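Stromal cell-derived factor 2-like protein (Arabidopsis thaliana, PDB 3MAL) takes part in protein quality control and the unfolded protein response of the endoplasmic reticulum, in a complex with ERDJ3B and BIP1 needed for accumulation of the immune receptor EFR. Local coordinates at residues T19-K25 / S62-P68; T31-H36 / G168-V172; G45-V51 / E111-F115. Where two conformers were deposited one is given. Residues are numbered along the deposited sequence.

Contact 1 (T19-K25 / S62-P68); sequences TYGSAIK and SYWIVKP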
ATOM      1  N   THR A  19     -11.431   8.159  -5.061  1.00 11.57           N
ATOM      2  CA  THR A  19     -10.887   9.367  -5.687  1.00 10.31           C
ATOM      3  C   THR A  19      -9.579   9.784  -5.012  1.00  9.80           C
ATOM      4  O   THR A  19      -9.323   9.401  -3.868  1.00  9.09           O
ATOM      5  CB  THR A  19     -11.883  10.545  -5.562  1.00 10.07           C
ATOM      6  OG1 THR A  19     -12.322  10.642  -4.197  1.00 10.28           O
ATOM      7  CG2 THR A  19     -13.102  10.325  -6.473  1.00  9.58           C
ATOM      8  N   TYR A  20      -8.761  10.584  -5.692  1.00  9.03           N
ATOM      9  CA  TYR A  20      -7.560  11.087  -5.033  1.00  9.01           C
ATOM     10  C   TYR A  20      -7.963  11.929  -3.829  1.00  8.93           C
ATOM     11  O   TYR A  20      -8.967  12.659  -3.879  1.00  7.74           O
ATOM     12  CB  TYR A  20      -6.693  11.901  -5.999  1.00  9.19           C
ATOM     13  CG  TYR A  20      -6.079  11.058  -7.097  1.00  9.72           C
ATOM     14  CD1 TYR A  20      -6.653  11.019  -8.380  1.00  8.06           C
ATOM     15  CD2 TYR A  20      -4.945  10.293  -6.864  1.00  8.71           C
ATOM     16  CE1 TYR A  20      -6.110  10.228  -9.390  1.00  8.52           C
ATOM     17  CE2 TYR A  20      -4.374   9.518  -7.908  1.00  9.79           C
ATOM     18  CZ  TYR A  20      -4.972   9.492  -9.152  1.00  9.63           C
ATOM     19  OH  TYR A  20      -4.447   8.721 -10.175  1.00  9.63           O
ATOM     20  N   GLY A  21      -7.177  11.832  -2.756  1.00  7.65           N
ATOM     21  CA  GLY A  21      -7.508  12.530  -1.524  1.00  8.18           C
ATOM     22  C   GLY A  21      -8.304  11.676  -0.549  1.00  8.15           C
ATOM     23  O   GLY A  21      -8.512  12.073   0.589  1.00  8.07           O
ATOM     24  N   SER A  22      -8.746  10.500  -0.987  1.00  8.36           N
ATOM     25  CA  SER A  22      -9.569   9.676  -0.121  0.50  9.00           C
ATOM     26  C   SER A  22      -8.712   8.893   0.878  1.00  8.95           C
ATOM     27  O   SER A  22      -7.513   8.636   0.637  1.00  8.45           O
ATOM     28  CB  SER A  22     -10.444   8.731  -0.939  0.50  9.30           C
ATOM     29  OG  SER A  22      -9.725   7.551  -1.197  0.50 12.00           O
ATOM     30  N   ALA A  23      -9.328   8.559   2.016  1.00  8.05           N
ATOM     31  CA  ALA A  23      -8.682   7.702   3.012  1.00  9.03           C
ATOM     32  C   ALA A  23      -9.212   6.271   2.874  1.00  8.73           C
ATOM     33  O   ALA A  23     -10.422   6.047   2.797  1.00  8.97           O
ATOM     34  CB  ALA A  23      -8.911   8.220   4.428  1.00  8.47           C
ATOM     35  N   ILE A  24      -8.292   5.311   2.814  1.00  8.62           N
ATOM     36  CA  ILE A  24      -8.664   3.913   2.607  1.00  7.89           C
ATOM     37  C   ILE A  24      -7.921   2.973   3.547  1.00  8.12           C
ATOM     38  O   ILE A  24      -6.850   3.316   4.061  1.00  7.43           O
ATOM     39  CB  ILE A  24      -8.405   3.442   1.144  1.00  8.07           C
ATOM     40  CG1 ILE A  24      -6.903   3.376   0.833  1.00  8.29           C
ATOM     41  CG2 ILE A  24      -9.256   4.278   0.143  1.00  8.23           C
ATOM     42  CD1 ILE A  24      -6.552   2.664  -0.481  1.00 10.44           C
ATOM     43  N   LYS A  25      -8.512   1.803   3.772  1.00  7.72           N
ATOM     44  CA  LYS A  25      -7.755   0.639   4.187  1.00  8.57           C
ATOM     45  C   LYS A  25      -7.587  -0.288   2.975  1.00  8.62           C
ATOM     46  O   LYS A  25      -8.378  -0.242   2.022  1.00  9.37           O
ATOM     47  CB  LYS A  25      -8.424  -0.067   5.354  1.00  8.80           C
ATOM     48  CG  LYS A  25      -8.582   0.824   6.567  1.00  8.88           C
ATOM     49  CD  LYS A  25      -8.924   0.000   7.815  1.00  9.65           C
ATOM     50  CE  LYS A  25      -9.022   0.920   9.043  1.00 10.68           C
ATOM     51  NZ  LYS A  25      -9.454   0.139  10.237  1.00 12.26           N
ATOM     52  N   SER A  62      -4.028   1.747  10.214  1.00  6.65           N
ATOM     53  CA  SER A  62      -4.357   1.087   8.948  1.00  6.83           C
ATOM     54  C   SER A  62      -4.822   2.011   7.828  1.00  7.03           C
ATOM     55  O   SER A  62      -5.135   1.530   6.725  1.00  6.26           O
ATOM     56  CB  SER A  62      -5.412  -0.004   9.169  1.00  5.74           C
ATOM     57  OG  SER A  62      -4.865  -1.059   9.928  1.00  6.28           O
ATOM     58  N   TYR A  63      -4.900   3.319   8.100  1.00  7.38           N
ATOM     59  CA  TYR A  63      -5.377   4.266   7.089  1.00  7.49           C
ATOM     60  C   TYR A  63      -4.259   4.855   6.245  1.00  7.90           C
ATOM     61  O   TYR A  63      -3.177   5.184   6.761  1.00  6.32           O
ATOM     62  CB  TYR A  63      -6.209   5.382   7.716  1.00  8.48           C
ATOM     63  CG  TYR A  63      -7.658   5.003   7.879  1.00  8.96           C
ATOM     64  CD1 TYR A  63      -8.220   4.803   9.150  1.00 10.86           C
ATOM     65  CD2 TYR A  63      -8.468   4.828   6.757  1.00 11.40           C
ATOM     66  CE1 TYR A  63      -9.581   4.443   9.281  1.00 12.58           C
ATOM     67  CE2 TYR A  63      -9.802   4.464   6.876  1.00 12.20           C
ATOM     68  CZ  TYR A  63     -10.341   4.262   8.134  1.00 12.62           C
ATOM     69  OH  TYR A  63     -11.660   3.903   8.201  1.00 15.84           O
ATOM     70  N   TRP A  64      -4.549   4.960   4.941  1.00  7.87           N
ATOM     71  CA  TRP A  64      -3.641   5.473   3.914  1.00  7.48           C
ATOM     72  C   TRP A  64      -4.408   6.516   3.074  1.00  8.19           C
ATOM     73  O   TRP A  64      -5.584   6.309   2.764  1.00  8.78           O
ATOM     74  CB  TRP A  64      -3.155   4.315   3.003  1.00  7.42           C
ATOM     75  CG  TRP A  64      -2.452   3.238   3.774  1.00  5.64           C
ATOM     76  CD1 TRP A  64      -3.039   2.171   4.440  1.00  3.73           C
ATOM     77  CD2 TRP A  64      -1.039   3.132   4.003  1.00  4.41           C
ATOM     78  NE1 TRP A  64      -2.065   1.420   5.064  1.00  4.10           N
ATOM     79  CE2 TRP A  64      -0.831   1.988   4.810  1.00  5.21           C
ATOM     80  CE3 TRP A  64       0.071   3.882   3.589  1.00  4.60           C
ATOM     81  CZ2 TRP A  64       0.447   1.568   5.203  1.00  6.01           C
ATOM     82  CZ3 TRP A  64       1.356   3.473   3.997  1.00  6.63           C
ATOM     83  CH2 TRP A  64       1.527   2.324   4.801  1.00  6.47           C
ATOM     84  N   ILE A  65      -3.736   7.603   2.695  1.00  8.34           N
ATOM     85  CA  ILE A  65      -4.313   8.584   1.755  1.00  8.43           C
ATOM     86  C   ILE A  65      -3.855   8.314   0.308  1.00  8.35           C
ATOM     87  O   ILE A  65      -2.654   8.214   0.035  1.00  8.28           O
ATOM     88  CB  ILE A  65      -4.009  10.044   2.174  1.00  9.65           C
ATOM     89  CG1 ILE A  65      -4.482  10.303   3.606  1.00 10.72           C
ATOM     90  CG2 ILE A  65      -4.705  11.028   1.229  1.00  7.12           C
ATOM     91  CD1 ILE A  65      -5.985  10.051   3.744  1.00 13.60           C
ATOM     92  N   VAL A  66      -4.805   8.163  -0.629  1.00  8.23           N
ATOM     93  CA  VAL A  66      -4.455   7.937  -2.037  1.00  8.52           C
ATOM     94  C   VAL A  66      -4.054   9.279  -2.666  1.00  9.52           C
ATOM     95  O   VAL A  66      -4.833  10.247  -2.642  1.00  8.53           O
ATOM     96  CB  VAL A  66      -5.647   7.374  -2.841  1.00  8.99           C
ATOM     97  CG1 VAL A  66      -5.224   7.010  -4.269  1.00  8.25           C
ATOM     98  CG2 VAL A  66      -6.282   6.198  -2.122  1.00  9.14           C
ATOM     99  N   LYS A  67      -2.836   9.340  -3.204  1.00  9.70           N
ATOM    100  CA  LYS A  67      -2.344  10.575  -3.820  1.00 11.06           C
ATOM    101  C   LYS A  67      -1.740  10.365  -5.226  1.00 12.01           C
ATOM    102  O   LYS A  67      -1.243   9.266  -5.547  1.00 11.06           O
ATOM    103  CB  LYS A  67      -1.330  11.262  -2.888  1.00 11.07           C
ATOM    104  CG  LYS A  67      -1.970  11.895  -1.650  1.00 12.93           C
ATOM    105  CD  LYS A  67      -0.953  12.717  -0.815  1.00 14.16           C
ATOM    106  CE  LYS A  67      -1.649  13.234   0.438  1.00 16.41           C
ATOM    107  NZ  LYS A  67      -0.881  14.282   1.214  1.00 16.41           N
ATOM    108  N   PRO A  68      -1.793  11.417  -6.073  1.00 12.69           N
ATOM    109  CA  PRO A  68      -1.109  11.375  -7.365  1.00 13.56           C
ATOM    110  C   PRO A  68       0.400  11.598  -7.198  1.00 15.22           C
ATOM    111  O   PRO A  68       0.878  11.874  -6.088  1.00 14.35           O
ATOM    112  CB  PRO A  68      -1.762  12.542  -8.131  1.00 12.50           C
ATOM    113  CG  PRO A  68      -2.058  13.532  -7.101  1.00 12.36           C
ATOM    114  CD  PRO A  68      -2.463  12.716  -5.858  1.00 12.99           C
TER
HETATM  115  O   HOH W   1      -7.401  -2.205  10.561  1.00  8.67           O

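Contact 2 (T31-H36 / G168-V172); sequences TKFRLH and GQQEV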
ATOM      1  N   THR A  31      -5.666 -13.415   3.204  1.00 11.84           N
ATOM      2  CA  THR A  31      -5.639 -13.507   4.659  1.00 11.92           C
ATOM      3  C   THR A  31      -6.587 -12.538   5.379  1.00 11.83           C
ATOM      4  O   THR A  31      -6.849 -12.695   6.580  1.00 12.09           O
ATOM      5  CB  THR A  31      -4.228 -13.215   5.197  1.00 11.75           C
ATOM      6  OG1 THR A  31      -3.898 -11.856   4.897  1.00  8.76           O
ATOM      7  CG2 THR A  31      -3.197 -14.158   4.582  1.00 10.59           C
ATOM      8  N   LYS A  32      -7.074 -11.520   4.660  1.00 10.68           N
ATOM      9  CA  LYS A  32      -7.936 -10.489   5.251  1.00 10.94           C
ATOM     10  C   LYS A  32      -7.199  -9.487   6.174  1.00 10.26           C
ATOM     11  O   LYS A  32      -7.831  -8.617   6.758  1.00  9.65           O
ATOM     12  CB  LYS A  32      -9.157 -11.099   5.974  1.00 10.93           C
ATOM     13  CG  LYS A  32      -9.898 -12.226   5.191  1.00 12.22           C
ATOM     14  CD  LYS A  32     -10.360 -11.760   3.812  1.00 13.18           C
ATOM     15  CE  LYS A  32     -11.058 -12.925   3.067  1.00 16.05           C
ATOM     16  NZ  LYS A  32     -11.339 -12.583   1.636  1.00 17.65           N
ATOM     17  N   PHE A  33      -5.873  -9.597   6.284  1.00  9.15           N
ATOM     18  CA  PHE A  33      -5.089  -8.624   7.075  1.00  8.02           C
ATOM     19  C   PHE A  33      -5.024  -7.258   6.378  1.00  8.00           C
ATOM     20  O   PHE A  33      -5.103  -7.164   5.144  1.00  7.61           O
ATOM     21  CB  PHE A  33      -3.665  -9.156   7.379  1.00  8.12           C
ATOM     22  CG  PHE A  33      -3.608 -10.188   8.518  1.00  9.20           C
ATOM     23  CD1 PHE A  33      -4.508 -11.269   8.567  1.00  9.78           C
ATOM     24  CD2 PHE A  33      -2.644 -10.083   9.522  1.00  9.40           C
ATOM     25  CE1 PHE A  33      -4.454 -12.219   9.628  1.00 10.51           C
ATOM     26  CE2 PHE A  33      -2.572 -11.017  10.562  1.00  8.88           C
ATOM     27  CZ  PHE A  33      -3.491 -12.097  10.614  1.00 10.93           C
ATOM     28  N   ARG A  34      -4.876  -6.196   7.167  1.00  6.76           N
ATOM     29  CA  ARG A  34      -4.856  -4.852   6.611  1.00  7.34           C
ATOM     30  C   ARG A  34      -3.436  -4.270   6.504  1.00  6.65           C
ATOM     31  O   ARG A  34      -2.622  -4.391   7.417  1.00  6.50           O
ATOM     32  CB  ARG A  34      -5.723  -3.897   7.443  1.00  7.72           C
ATOM     33  CG  ARG A  34      -7.185  -4.058   7.270  1.00 10.58           C
ATOM     34  CD  ARG A  34      -7.723  -5.047   8.292  1.00 17.63           C
ATOM     35  NE  ARG A  34      -9.123  -4.796   8.600  1.00 22.36           N
ATOM     36  CZ  ARG A  34     -10.104  -5.613   8.257  1.00 25.06           C
ATOM     37  NH1 ARG A  34      -9.818  -6.747   7.628  1.00 26.13           N
ATOM     38  NH2 ARG A  34     -11.359  -5.315   8.561  1.00 25.86           N
ATOM     39  N   LEU A  35      -3.160  -3.605   5.387  1.00  6.52           N
ATOM     40  CA  LEU A  35      -1.910  -2.867   5.241  1.00  6.36           C
ATOM     41  C   LEU A  35      -1.775  -1.845   6.380  1.00  6.54           C
ATOM     42  O   LEU A  35      -2.676  -1.037   6.617  1.00  6.29           O
ATOM     43  CB  LEU A  35      -1.851  -2.204   3.846  1.00  5.51           C
ATOM     44  CG  LEU A  35      -0.513  -1.564   3.432  1.00  5.46           C
ATOM     45  CD1 LEU A  35       0.561  -2.656   3.205  1.00  4.21           C
ATOM     46  CD2 LEU A  35      -0.686  -0.648   2.196  1.00  3.90           C
ATOM     47  N   HIS A  36      -0.635  -1.882   7.075  1.00  6.71           N
ATOM     48  CA  HIS A  36      -0.475  -1.220   8.345  1.00  6.41           C
ATOM     49  C   HIS A  36       0.953  -0.677   8.530  1.00  6.21           C
ATOM     50  O   HIS A  36       1.944  -1.263   8.056  1.00  6.27           O
ATOM     51  CB  HIS A  36      -0.842  -2.238   9.447  1.00  6.70           C
ATOM     52  CG  HIS A  36      -0.497  -1.827  10.849  1.00  6.61           C
ATOM     53  ND1 HIS A  36       0.724  -2.100  11.421  1.00  8.13           N
ATOM     54  CD2 HIS A  36      -1.255  -1.280  11.831  1.00  5.16           C
ATOM     55  CE1 HIS A  36       0.728  -1.670  12.671  1.00  7.09           C
ATOM     56  NE2 HIS A  36      -0.465  -1.176  12.945  1.00  7.66           N
ATOM     57  N   GLY A 168       2.195 -11.648  15.641  1.00 12.08           N
ATOM     58  CA  GLY A 168       0.862 -11.888  15.078  1.00 11.35           C
ATOM     59  C   GLY A 168       0.584 -11.046  13.825  1.00 10.54           C
ATOM     60  O   GLY A 168      -0.369 -11.324  13.100  1.00 11.88           O
ATOM     61  N   GLN A 169       1.391 -10.016  13.582  1.00  8.79           N
ATOM     62  CA  GLN A 169       1.304  -9.224  12.335  1.00  8.40           C
ATOM     63  C   GLN A 169       2.088  -9.929  11.214  1.00  8.01           C
ATOM     64  O   GLN A 169       3.076 -10.608  11.490  1.00  7.98           O
ATOM     65  CB  GLN A 169       1.828  -7.807  12.534  1.00  8.21           C
ATOM     66  CG  GLN A 169       0.904  -6.941  13.419  1.00  8.99           C
ATOM     67  CD  GLN A 169       1.515  -5.587  13.804  1.00  9.68           C
ATOM     68  OE1 GLN A 169       2.150  -4.907  12.980  1.00  9.32           O
ATOM     69  NE2 GLN A 169       1.288  -5.168  15.068  1.00  9.37           N
ATOM     70  N   GLN A 170       1.628  -9.791   9.971  1.00  7.62           N
ATOM     71  CA  GLN A 170       2.237 -10.509   8.837  1.00  7.67           C
ATOM     72  C   GLN A 170       3.311  -9.658   8.167  1.00  8.00           C
ATOM     73  O   GLN A 170       3.212  -8.415   8.133  1.00  8.48           O
ATOM     74  CB  GLN A 170       1.177 -10.889   7.775  1.00  7.42           C
ATOM     75  CG  GLN A 170       0.172 -11.883   8.265  1.00  7.39           C
ATOM     76  CD  GLN A 170      -0.960 -12.163   7.290  1.00  8.04           C
ATOM     77  OE1 GLN A 170      -1.133 -11.490   6.254  1.00  8.70           O
ATOM     78  NE2 GLN A 170      -1.742 -13.172   7.613  1.00  5.88           N
ATOM     79  N   GLU A 171       4.320 -10.336   7.619  1.00  7.28           N
ATOM     80  CA  GLU A 171       5.253  -9.700   6.690  1.00  8.06           C
ATOM     81  C   GLU A 171       4.510  -9.146   5.479  1.00  7.95           C
ATOM     82  O   GLU A 171       3.628  -9.805   4.915  1.00  7.83           O
ATOM     83  CB  GLU A 171       6.314 -10.693   6.189  1.00  7.68           C
ATOM     84  CG  GLU A 171       7.537 -10.006   5.561  1.00  9.27           C
ATOM     85  CD  GLU A 171       8.368 -10.953   4.718  1.00  8.82           C
ATOM     86  OE1 GLU A 171       7.776 -11.758   3.987  1.00 13.08           O
ATOM     87  OE2 GLU A 171       9.606 -10.885   4.779  1.00 10.68           O
ATOM     88  N   VAL A 172       4.896  -7.937   5.079  1.00  7.81           N
ATOM     89  CA  VAL A 172       4.496  -7.398   3.784  1.00  7.62           C
ATOM     90  C   VAL A 172       5.780  -7.259   2.970  1.00  7.51           C
ATOM     91  O   VAL A 172       6.821  -6.846   3.498  1.00  6.96           O
ATOM     92  CB  VAL A 172       3.740  -6.055   3.947  1.00  7.84           C
ATOM     93  CG1 VAL A 172       3.476  -5.377   2.573  1.00  7.40           C
ATOM     94  CG2 VAL A 172       2.432  -6.309   4.700  1.00  6.87           C
TER

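Contact 3 (G45-V51 / E111-F115); sequences GSGQQSV and EVSCF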
ATOM      1  N   GLY A  45      17.818  -4.706   6.358  1.00 19.17           N
ATOM      2  CA  GLY A  45      17.450  -4.108   5.092  1.00 17.67           C
ATOM      3  C   GLY A  45      17.784  -2.619   5.106  1.00 17.40           C
ATOM      4  O   GLY A  45      18.937  -2.225   5.352  1.00 16.23           O
ATOM      5  N   SER A  46      16.772  -1.788   4.852  1.00 15.56           N
ATOM      6  CA  SER A  46      16.980  -0.347   4.717  1.00 14.12           C
ATOM      7  C   SER A  46      16.998   0.365   6.061  1.00 13.20           C
ATOM      8  O   SER A  46      17.402   1.521   6.140  1.00 12.40           O
ATOM      9  CB  SER A  46      15.858   0.255   3.865  1.00 14.40           C
ATOM     10  OG  SER A  46      14.614   0.148   4.569  1.00 14.64           O
ATOM     11  N   GLY A  47      16.541  -0.313   7.115  1.00 12.30           N
ATOM     12  CA  GLY A  47      16.352   0.352   8.410  1.00 11.80           C
ATOM     13  C   GLY A  47      15.258   1.428   8.395  1.00 11.37           C
ATOM     14  O   GLY A  47      15.152   2.225   9.339  1.00 11.35           O
ATOM     15  N   GLN A  48      14.447   1.482   7.334  1.00  9.72           N
ATOM     16  CA  GLN A  48      13.342   2.459   7.290  1.00  9.06           C
ATOM     17  C   GLN A  48      12.138   1.975   8.139  1.00  8.61           C
ATOM     18  O   GLN A  48      12.148   0.859   8.646  1.00  7.64           O
ATOM     19  CB  GLN A  48      12.930   2.776   5.840  1.00  8.92           C
ATOM     20  CG  GLN A  48      14.019   3.543   5.049  1.00  9.95           C
ATOM     21  CD  GLN A  48      13.784   3.546   3.553  1.00 12.47           C
ATOM     22  OE1 GLN A  48      12.694   3.218   3.084  1.00 14.46           O
ATOM     23  NE2 GLN A  48      14.806   3.911   2.797  1.00 12.05           N
ATOM     24  N   GLN A  49      11.119   2.826   8.282  1.00  9.21           N
ATOM     25  CA  GLN A  49       9.893   2.487   9.029  1.00  8.73           C
ATOM     26  C   GLN A  49       9.243   1.252   8.432  1.00  9.36           C
ATOM     27  O   GLN A  49       9.071   1.157   7.197  1.00 10.01           O
ATOM     28  CB  GLN A  49       8.915   3.661   8.981  1.00  9.00           C
ATOM     29  CG  GLN A  49       7.620   3.480   9.821  1.00  9.04           C
ATOM     30  CD  GLN A  49       6.742   4.726   9.791  1.00  8.60           C
ATOM     31  OE1 GLN A  49       5.657   4.727   9.188  1.00  7.82           O
ATOM     32  NE2 GLN A  49       7.216   5.802  10.422  1.00  5.44           N
ATOM     33  N   SER A  50       8.852   0.316   9.297  1.00  8.76           N
ATOM     34  CA  SER A  50       8.317  -0.965   8.864  1.00  8.08           C
ATOM     35  C   SER A  50       6.827  -0.904   8.518  1.00  7.82           C
ATOM     36  O   SER A  50       6.097   0.011   8.925  1.00  7.23           O
ATOM     37  CB  SER A  50       8.567  -2.029   9.932  1.00  7.70           C
ATOM     38  OG  SER A  50       7.859  -1.698  11.121  1.00  7.27           O
ATOM     39  N   VAL A  51       6.421  -1.856   7.692  1.00  8.31           N
ATOM     40  CA  VAL A  51       5.047  -1.985   7.192  1.00  7.27           C
ATOM     41  C   VAL A  51       4.679  -3.467   7.417  1.00  7.76           C
ATOM     42  O   VAL A  51       5.511  -4.345   7.211  1.00  8.51           O
ATOM     43  CB  VAL A  51       4.976  -1.595   5.683  1.00  8.05           C
ATOM     44  CG1 VAL A  51       3.638  -2.043   5.055  1.00  5.69           C
ATOM     45  CG2 VAL A  51       5.191  -0.098   5.500  1.00  8.11           C
ATOM     46  N   GLU A 111      11.918  -5.688   0.281  1.00  7.70           N
ATOM     47  CA  GLU A 111      11.398  -4.945   1.424  1.00  7.64           C
ATOM     48  C   GLU A 111      10.361  -3.884   1.023  1.00  7.30           C
ATOM     49  O   GLU A 111      10.568  -3.068   0.090  1.00  7.68           O
ATOM     50  CB  GLU A 111      12.522  -4.262   2.174  1.00  7.49           C
ATOM     51  CG  GLU A 111      12.140  -3.774   3.566  1.00  7.24           C
ATOM     52  CD  GLU A 111      13.160  -2.798   4.089  1.00  8.48           C
ATOM     53  OE1 GLU A 111      13.065  -1.596   3.748  1.00  8.85           O
ATOM     54  OE2 GLU A 111      14.067  -3.245   4.809  1.00 10.52           O
ATOM     55  N   VAL A 112       9.261  -3.884   1.766  1.00  6.74           N
ATOM     56  CA  VAL A 112       8.281  -2.821   1.681  1.00  7.55           C
ATOM     57  C   VAL A 112       8.314  -1.983   2.954  1.00  7.57           C
ATOM     58  O   VAL A 112       8.098  -2.515   4.060  1.00  7.85           O
ATOM     59  CB  VAL A 112       6.847  -3.396   1.395  1.00  6.80           C
ATOM     60  CG1 VAL A 112       5.814  -2.286   1.403  1.00  8.45           C
ATOM     61  CG2 VAL A 112       6.833  -4.058   0.032  1.00  6.71           C
ATOM     62  N   SER A 113       8.600  -0.684   2.793  1.00  8.07           N
ATOM     63  CA  SER A 113       8.760   0.219   3.935  1.00  8.10           C
ATOM     64  C   SER A 113       7.886   1.466   3.846  1.00  8.24           C
ATOM     65  O   SER A 113       7.122   1.666   2.875  1.00  7.94           O
ATOM     66  CB  SER A 113      10.240   0.654   4.078  1.00  7.60           C
ATOM     67  OG  SER A 113      10.635   1.509   3.005  1.00  9.98           O
ATOM     68  N   CYS A 114       7.980   2.291   4.887  1.00  8.18           N
ATOM     69  CA  CYS A 114       7.431   3.642   4.867  1.00  8.86           C
ATOM     70  C   CYS A 114       8.597   4.642   4.857  1.00  9.42           C
ATOM     71  O   CYS A 114       9.481   4.589   5.723  1.00  9.41           O
ATOM     72  CB  CYS A 114       6.481   3.885   6.064  1.00  8.54           C
ATOM     73  SG  CYS A 114       4.716   3.782   5.571  1.00  8.65           S
ATOM     74  N   PHE A 115       8.586   5.549   3.877  1.00  9.66           N
ATOM     75  CA  PHE A 115       9.732   6.410   3.579  1.00 10.46           C
ATOM     76  C   PHE A 115       9.374   7.893   3.651  1.00 11.22           C
ATOM     77  O   PHE A 115       8.259   8.299   3.320  1.00  9.71           O
ATOM     78  CB  PHE A 115      10.253   6.077   2.168  1.00 10.27           C
ATOM     79  CG  PHE A 115      11.274   7.046   1.614  1.00 12.89           C
ATOM     80  CD1 PHE A 115      10.881   8.129   0.821  1.00 10.66           C
ATOM     81  CD2 PHE A 115      12.641   6.849   1.848  1.00 12.88           C
ATOM     82  CE1 PHE A 115      11.815   9.024   0.314  1.00 12.62           C
ATOM     83  CE2 PHE A 115      13.584   7.726   1.322  1.00 13.30           C
ATOM     84  CZ  PHE A 115      13.177   8.808   0.552  1.00 13.46           C
TER
HETATM   85  O   HOH W   2      11.542   5.653   7.201  1.00 12.66           O

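Contact 1 (T19-K25 / S62-P68)
Lys25 lays its aliphatic arm over the Tyr63 ring, CE 3.9 Å from the ring centroid in a CH-pi contact; its NZ forms a salt bridge with Glu188 and shares a water with Ser62 OG, which is also hydrogen-bonded to Asp59. Beside it the backbones pair antiparallel: Ile24 N to Trp64 O (2.9 Å) and Trp64 N to Ile24 O (3.0 Å) make a hydrogen-bonded pair, and Val66 N to Ser22 O (3.0 Å) continues the ladder. In the type II turn from Thr19 to Ser22, Gly21 N hydrogen-bonds to Val66 O (2.8 Å); at Gly21's phi of 93° a CB would jam against the preceding carbonyl. Small Ala23 leaves room for Ile65, Ala23 CB lying 3.5 Å from Ile65 CD1. On the buried side beta-branched Ile24 and Val66 meet, Ile24 CD1 to Val66 CG2 3.9 Å. Tyr20 closes the far end, CD2 3.6 Å from CD of Pro68. Strands 23-28 and 64-67, first and last of the first MIR repeat, are thus neighbours in the six-stranded beta-trefoil barrel.

Contact 2 (T31-H36 / G168-V172)
Gly168 opens 168-172 with its carbonyl at the edge of the Phe33 ring, O to CE2 3.4 Å; its phi of 91° suits a residue without a side chain, since a CB would crowd the carbonyl before it. The amide of Gln169 comes close to His36, OE1 lying 3.5 Å from ND1. Each of these two atoms is hydrogen-bonded to Thr52 OG1 of strand 49-54, which links the side chains. With Gln170 comes the largest share of the interface. Its flat amide lies over one face of the Phe33 ring, CD to CD2 3.5 Å, and its OE1 accepts from Thr31 OG1 at 3.1 Å, though the position of that hydroxyl is less certain; a long amide can cover the ring and still offer an acceptor. No beta bridge links these segments, whose end-to-end directions differ by 79°. Strand 34-38 of the first MIR repeat and strand 170-175 of the third instead both pair with strand 49-54, as neighbouring lobes of a beta-trefoil meet, so side chains do the joining. Glu171 turns the other way, to Ser104, Ile106, Ser107 and His158. Val172 points back across the gap, and its CG1 touches CD1 of Leu35 at 4.0 Å, an apolar contact between branched side chains; Leu35 also packs on Val51 of strand 49-54.

Contact 3 (G45-V51 / E111-F115)
Here two lobes of the beta-trefoil join: the loop leading into strand 49-54, from the first MIR repeat, closes on strand 110-115 of the second. An ST turn shapes the loop, Ser46 OG accepting from Gln48 N at 3.1 Å. The carboxylate of Glu111 receives that turn with both oxygens, OE2 taking Ser46 N at 3.1 Å and OE1 taking Ser46 OG at a very short 2.5 Å, although the place of OE1 is less sure. Gly45 suits the spot because a CB there would collide with Glu111 OE2. Gln48 is long enough to accept from the Ser113 hydroxyl, OG to OE1 2.7 Å, while its NE2 lies at the edge of the Phe115 ring, 3.8 Å from CD2. Backbone pairing centres on Gln49 and Cys114, with Cys114 N to Gln49 O at 2.8 Å; a water completes the pair, accepting from Gln49 N and donating to Cys114 O. Val51 then packs its CG2 3.9 Å from Cys114 SG. The N-to-C directions of 49-51 and 111-115 differ by 127°, and around them strand 34-38 meets Val51 and Cys114 through Ser37, while His98 and His100 of strand 96-100 border Gln48, Ser113 and Glu111.

Overall arrangement
The segments interleave: 19-25, 31-36, 45-51 and 62-68 belong to the first MIR repeat, then come 111-115 and 168-172. Contact 1 thus closes the first repeat, whereas contacts 2 and 3 tie it to the third and second, contact 3 nested within the loop closed by contact 2. Contact 1 belongs to the barrel; the other two share the second sheet, in which strands 49-54, 110-115 and 170-175, one from each repeat, pair with one another. Their centres lie about 15 Å apart, each 18 to 19 Å from contact 1. Trp64 ties the barrel to that sheet, its NE1 3.0 Å from Leu35 O and its CH2 3.6 Å from Cys114 SG, and the three repeats pack as one beta-trefoil.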